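Local atomic coordinates of farnesyl pyrophosphate synthase (Pseudomonas aeruginosa, PDB entry 3ZOU), a protein that catalyses the condensation of geranyl diphosphate with isopentenyl diphosphate to give farnesyl diphosphate, the fifteen-carbon precursor of many isoprenoids. Residues H83-A88 with Q98-R103; V73-A78 with Q118-E123. One frame throughout, in Å; residues are numbered along the deposited sequence.

Contact 1. Residues H83-A88 with Q98-R103; sequences HDDLPA and QPTTHR. With MG (magnesium ion), chain D; MG (magnesium ion), chain C; GPP (geranyl diphosphate), chain E.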
# COMPACT_ATOMS: atom_id res chain seq x y z
N HIS A 83 8.29 -8.36 -5.56
CA HIS A 83 7.45 -8.47 -6.77
C HIS A 83 8.32 -8.50 -8.02
O HIS A 83 7.98 -9.21 -8.94
CB HIS A 83 6.36 -7.41 -6.80
CG HIS A 83 5.22 -7.69 -5.87
ND1 HIS A 83 4.09 -6.89 -5.81
CD2 HIS A 83 5.01 -8.68 -4.98
CE1 HIS A 83 3.26 -7.37 -4.92
NE2 HIS A 83 3.79 -8.46 -4.39
N ASP A 84 9.37 -7.69 -8.08
CA ASP A 84 10.27 -7.64 -9.24
C ASP A 84 10.89 -9.05 -9.49
O ASP A 84 11.13 -9.40 -10.63
CB ASP A 84 11.37 -6.64 -9.00
CG ASP A 84 12.35 -6.51 -10.16
OD1 ASP A 84 11.97 -5.96 -11.24
OD2 ASP A 84 13.49 -6.98 -10.02
N ASP A 85 11.14 -9.81 -8.45
CA ASP A 85 11.82 -11.08 -8.59
C ASP A 85 10.88 -12.18 -9.12
O ASP A 85 11.32 -13.24 -9.53
CB ASP A 85 12.37 -11.53 -7.25
CG ASP A 85 13.61 -10.78 -6.79
OD1 ASP A 85 14.37 -10.27 -7.62
OD2 ASP A 85 13.83 -10.79 -5.58
N LEU A 86 9.56 -11.94 -9.04
CA LEU A 86 8.60 -12.99 -9.40
C LEU A 86 8.74 -13.50 -10.82
O LEU A 86 9.16 -12.79 -11.68
CB LEU A 86 7.16 -12.47 -9.23
CG LEU A 86 6.71 -12.11 -7.83
CD1 LEU A 86 5.37 -11.41 -7.89
CD2 LEU A 86 6.63 -13.34 -6.95
N PRO A 87 8.31 -14.78 -11.05
CA PRO A 87 8.40 -15.31 -12.38
C PRO A 87 7.80 -14.45 -13.47
O PRO A 87 8.32 -14.44 -14.59
CB PRO A 87 7.64 -16.62 -12.24
CG PRO A 87 7.94 -17.06 -10.89
CD PRO A 87 7.88 -15.79 -10.08
N ALA A 88 6.70 -13.74 -13.20
CA ALA A 88 6.05 -12.92 -14.21
C ALA A 88 6.79 -11.65 -14.55
O ALA A 88 6.49 -10.97 -15.52
CB ALA A 88 4.67 -12.57 -13.78
N GLN A 98 21.23 -15.10 -2.46
CA GLN A 98 20.38 -15.88 -1.61
C GLN A 98 19.03 -16.16 -2.30
O GLN A 98 18.63 -15.38 -3.16
CB GLN A 98 20.13 -15.15 -0.27
CG GLN A 98 21.40 -14.94 0.54
CD GLN A 98 21.92 -16.23 1.12
OE1 GLN A 98 21.16 -17.02 1.67
NE2 GLN A 98 23.23 -16.45 1.01
N PRO A 99 18.33 -17.26 -1.91
CA PRO A 99 17.09 -17.56 -2.61
C PRO A 99 16.08 -16.41 -2.43
O PRO A 99 15.97 -15.81 -1.36
CB PRO A 99 16.54 -18.75 -1.88
CG PRO A 99 17.81 -19.52 -1.46
CD PRO A 99 18.76 -18.40 -1.08
N THR A 100 15.43 -16.12 -3.54
CA THR A 100 14.31 -15.11 -3.52
C THR A 100 13.15 -15.65 -2.69
O THR A 100 13.01 -16.83 -2.38
CB THR A 100 13.92 -14.76 -4.95
OG1 THR A 100 13.67 -15.95 -5.66
CG2 THR A 100 14.97 -13.95 -5.60
N THR A 101 12.27 -14.73 -2.27
CA THR A 101 11.22 -15.13 -1.36
C THR A 101 10.29 -16.16 -1.96
O THR A 101 9.85 -17.05 -1.23
CB THR A 101 10.43 -13.85 -0.94
OG1 THR A 101 11.38 -12.93 -0.35
CG2 THR A 101 9.35 -14.17 0.09
N HIS A 102 10.05 -16.11 -3.28
CA HIS A 102 9.13 -17.05 -3.88
C HIS A 102 9.75 -18.50 -3.93
O HIS A 102 9.03 -19.47 -4.11
CB HIS A 102 8.57 -16.62 -5.21
CG HIS A 102 9.59 -16.42 -6.28
ND1 HIS A 102 10.35 -15.29 -6.40
CD2 HIS A 102 9.96 -17.25 -7.29
CE1 HIS A 102 11.17 -15.42 -7.44
NE2 HIS A 102 10.95 -16.61 -7.99
N ARG A 103 11.05 -18.56 -3.91
CA ARG A 103 11.79 -19.83 -3.83
C ARG A 103 11.91 -20.35 -2.43
O ARG A 103 11.77 -21.56 -2.22
CB ARG A 103 13.17 -19.68 -4.47
CG ARG A 103 13.17 -19.46 -5.97
CD ARG A 103 12.40 -20.50 -6.70
NE ARG A 103 12.68 -20.44 -8.13
CZ ARG A 103 11.82 -20.71 -9.11
NH1 ARG A 103 10.58 -21.07 -8.85
NH2 ARG A 103 12.26 -20.69 -10.37
MG MG D . 15.11 -7.43 -11.25
MG MG C . 13.26 -5.66 -12.99
C1 GPP E . 14.52 -3.55 -9.48
O1 GPP E . 15.01 -3.20 -10.80
C2 GPP E . 13.11 -3.09 -9.33
C3 GPP E . 12.78 -1.86 -8.86
C4 GPP E . 13.87 -1.02 -8.34
C5 GPP E . 11.40 -1.42 -8.69
C6 GPP E . 10.45 -2.63 -8.73
C7 GPP E . 9.08 -2.12 -8.73
C8 GPP E . 7.96 -2.81 -8.60
C9 GPP E . 7.79 -4.32 -8.37
C10 GPP E . 6.84 -1.83 -8.69
PA GPP E . 15.86 -4.27 -11.63
O1A GPP E . 14.97 -5.50 -11.94
O2A GPP E . 16.37 -3.51 -12.84
O3A GPP E . 17.09 -4.48 -10.61
PB GPP E . 17.56 -5.82 -9.84
O1B GPP E . 16.48 -6.85 -10.12
O2B GPP E . 18.89 -6.21 -10.46
O3B GPP E . 17.63 -5.29 -8.41
O HOH W 1 12.34 -11.99 -3.55
O HOH W 2 15.02 -9.31 -10.39
O HOH W 3 14.26 -5.44 -14.86
O HOH W 4 12.84 -3.48 -13.07
O HOH W 5 11.56 -6.11 -14.20
O HOH W 6 16.53 -8.11 -12.57
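P87 and H102 meet tip to tip: the proline CD lies over one face of the imidazole, 3.9 Å from the ring centroid and 20° off its normal, a CH-pi contact displaced toward the CD2–NE2 rim. The CA of L86 covers the same face, while H102 CE1 approaches D85 O at 3.0 Å, oblique to the ring plane. Chi1 of 62°, with CG between the backbone N and the carbonyl carbon, carries the imidazole toward 83-88, and chi2 of -81° turns a face to P87. Beside it, the methyl CG2 of T100 packs on the carboxylate of D85, 3.4 Å from OD2. No direct hydrogen bond joins the two segments; a water does so instead, donating to D85 OD2 and accepting from T101 N at the start of helix 101-104. The other oxygen, D85 OD1, takes a salt bridge from R95 and a hydrogen bond from a second water, itself a magnesium ligand, which makes D85 second-shell to the metals. D84 is first-shell: its carboxylate bridges two magnesium ions, OD1 at 2.2 Å from one and OD2 at 2.1 Å from the other, and GPP O1A also binds both. D84, D85 and D90 are the aspartates of the first aspartate-rich motif (DDXXXXD, here DDLPAMD) of isoprenyl diphosphate synthases. T100 OG1, turned from D85, hydrogen-bonds to D92 O. The segments join the C-terminal end of helix 67-85 to short helix 101-104 across hairpin 94-95/98-99, with helix 107-126 against L86 and P87 and I111 of the second subunit also on L86.

Contact 2. Residues V73-A78 with Q118-E123; sequences VELIHA and QALAFE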
# COMPACT_ATOMS: atom_id res chain seq x y z
N VAL A 73 10.29 3.84 3.96
CA VAL A 73 10.88 3.76 2.62
C VAL A 73 11.56 2.44 2.38
O VAL A 73 11.54 1.94 1.27
CB VAL A 73 11.82 4.96 2.29
CG1 VAL A 73 10.97 6.23 2.33
CG2 VAL A 73 13.00 5.06 3.27
N GLU A 74 12.12 1.81 3.43
CA GLU A 74 12.73 0.53 3.27
C GLU A 74 11.68 -0.56 3.00
O GLU A 74 11.91 -1.45 2.23
CB GLU A 74 13.65 0.15 4.44
CG GLU A 74 14.51 -1.05 4.10
CD GLU A 74 15.56 -0.88 2.97
OE1 GLU A 74 15.84 0.29 2.61
OE2 GLU A 74 16.05 -1.91 2.52
N LEU A 75 10.54 -0.41 3.66
CA LEU A 75 9.45 -1.37 3.46
C LEU A 75 8.97 -1.31 2.02
O LEU A 75 8.68 -2.36 1.43
CB LEU A 75 8.33 -1.11 4.43
CG LEU A 75 8.69 -1.57 5.87
CD1 LEU A 75 7.72 -0.93 6.83
CD2 LEU A 75 8.73 -3.08 6.05
N ILE A 76 8.78 -0.09 1.50
CA ILE A 76 8.35 0.02 0.11
C ILE A 76 9.42 -0.65 -0.80
O ILE A 76 9.12 -1.36 -1.78
CB ILE A 76 8.06 1.48 -0.31
CG1 ILE A 76 6.86 2.06 0.46
CG2 ILE A 76 7.87 1.61 -1.83
CD1 ILE A 76 5.55 1.35 0.21
N HIS A 77 10.66 -0.25 -0.62
CA HIS A 77 11.75 -0.79 -1.38
C HIS A 77 11.77 -2.36 -1.36
O HIS A 77 11.77 -3.00 -2.40
CB HIS A 77 13.09 -0.24 -0.87
CG HIS A 77 14.26 -0.72 -1.63
ND1 HIS A 77 14.40 -0.63 -2.99
CD2 HIS A 77 15.36 -1.39 -1.20
CE1 HIS A 77 15.54 -1.17 -3.35
NE2 HIS A 77 16.13 -1.65 -2.28
N ALA A 78 11.66 -2.92 -0.18
CA ALA A 78 11.68 -4.38 0.01
C ALA A 78 10.53 -5.03 -0.72
O ALA A 78 10.70 -6.01 -1.39
CB ALA A 78 11.63 -4.71 1.48
N GLN A 118 3.79 -3.44 1.89
CA GLN A 118 3.34 -2.14 1.42
C GLN A 118 2.37 -1.49 2.41
O GLN A 118 2.48 -0.33 2.76
CB GLN A 118 2.77 -2.18 -0.00
CG GLN A 118 2.32 -0.78 -0.39
CD GLN A 118 2.01 -0.50 -1.86
OE1 GLN A 118 2.06 0.66 -2.25
NE2 GLN A 118 1.55 -1.46 -2.59
N ALA A 119 1.36 -2.27 2.84
CA ALA A 119 0.42 -1.73 3.86
C ALA A 119 1.15 -1.30 5.13
O ALA A 119 0.83 -0.24 5.65
CB ALA A 119 -0.67 -2.73 4.20
N LEU A 120 2.12 -2.11 5.51
CA LEU A 120 2.85 -1.77 6.74
C LEU A 120 3.56 -0.45 6.63
O LEU A 120 3.71 0.26 7.62
CB LEU A 120 3.78 -2.88 7.08
CG LEU A 120 4.61 -2.80 8.36
CD1 LEU A 120 3.66 -2.70 9.52
CD2 LEU A 120 5.45 -4.06 8.45
N ALA A 121 4.13 -0.16 5.47
CA ALA A 121 4.86 1.09 5.26
C ALA A 121 3.94 2.25 5.65
O ALA A 121 4.35 3.25 6.28
CB ALA A 121 5.37 1.22 3.86
N PHE A 122 2.71 2.22 5.16
CA PHE A 122 1.71 3.28 5.37
C PHE A 122 1.20 3.28 6.82
O PHE A 122 1.08 4.33 7.44
CB PHE A 122 0.57 3.19 4.31
CG PHE A 122 1.08 3.47 2.93
CD1 PHE A 122 1.52 4.74 2.60
CD2 PHE A 122 1.16 2.50 1.98
CE1 PHE A 122 1.96 5.00 1.29
CE2 PHE A 122 1.59 2.76 0.69
CZ PHE A 122 2.05 4.00 0.37
N GLU A 123 1.07 2.08 7.41
CA GLU A 123 0.74 2.00 8.82
C GLU A 123 1.77 2.69 9.68
O GLU A 123 1.40 3.41 10.60
CB GLU A 123 0.64 0.50 9.24
CG GLU A 123 0.19 0.36 10.70
CD GLU A 123 0.08 -1.08 11.12
OE1 GLU A 123 -0.05 -2.01 10.31
OE2 GLU A 123 0.22 -1.29 12.34
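L75 and A121 face each other directly, CB to CB at 3.8 Å, and the small alanine lets the two helices approach to 8.2 Å between their local axes. On one flank of that methyl, L75 runs past L120, the two isobutyl groups crossing at a slant with CD1 3.9 Å from L120 CG. I76 occupies the other flank. Its CB points along the interface, but with CG1 anti to the carbonyl carbon (chi1 -66°) and a further turn at chi2 the delta methyl swings across to A121 CB at 3.7 Å. The same CD1 meets the aliphatic CG of Q118 and comes to 4.2 Å from F122 CE2, at an oblique angle to the ring. The extended Q118 carries its amide on to D115 of the second subunit, where NE2 hydrogen-bonds to the carbonyl oxygen; the F122 ring stacks on F122 of that subunit. L145 and A149 of helix 135-149 cover I76 further, and L21 and F22 lie against L75. No hydrogen bond crosses the pair, whose N-to-C directions stand at 169°. This is antiparallel helix packing of the all-helical isoprenoid synthase fold, in which helix 107-126 here also reaches the subunit interface.

In the fold
Both contacts are buried and use helix 67-85, yet they illustrate how one helix can serve two kinds of chemistry. The centre of contact 2 is about 11 Å from the centre of the chain, that of contact 1 about 19 Å. Contact 2 takes the middle of the helix, where aliphatic groups meet without a polar link. Contact 1 takes its C-terminal end: the direct touches are carbon contacts and a CH-pi contact, joined by a water bridge, and the metal and diphosphate chemistry lies beside them on 83-88. The two do not touch. Both segments of contact 1 lie in the chain between those of contact 2, and each contact also reaches the second subunit.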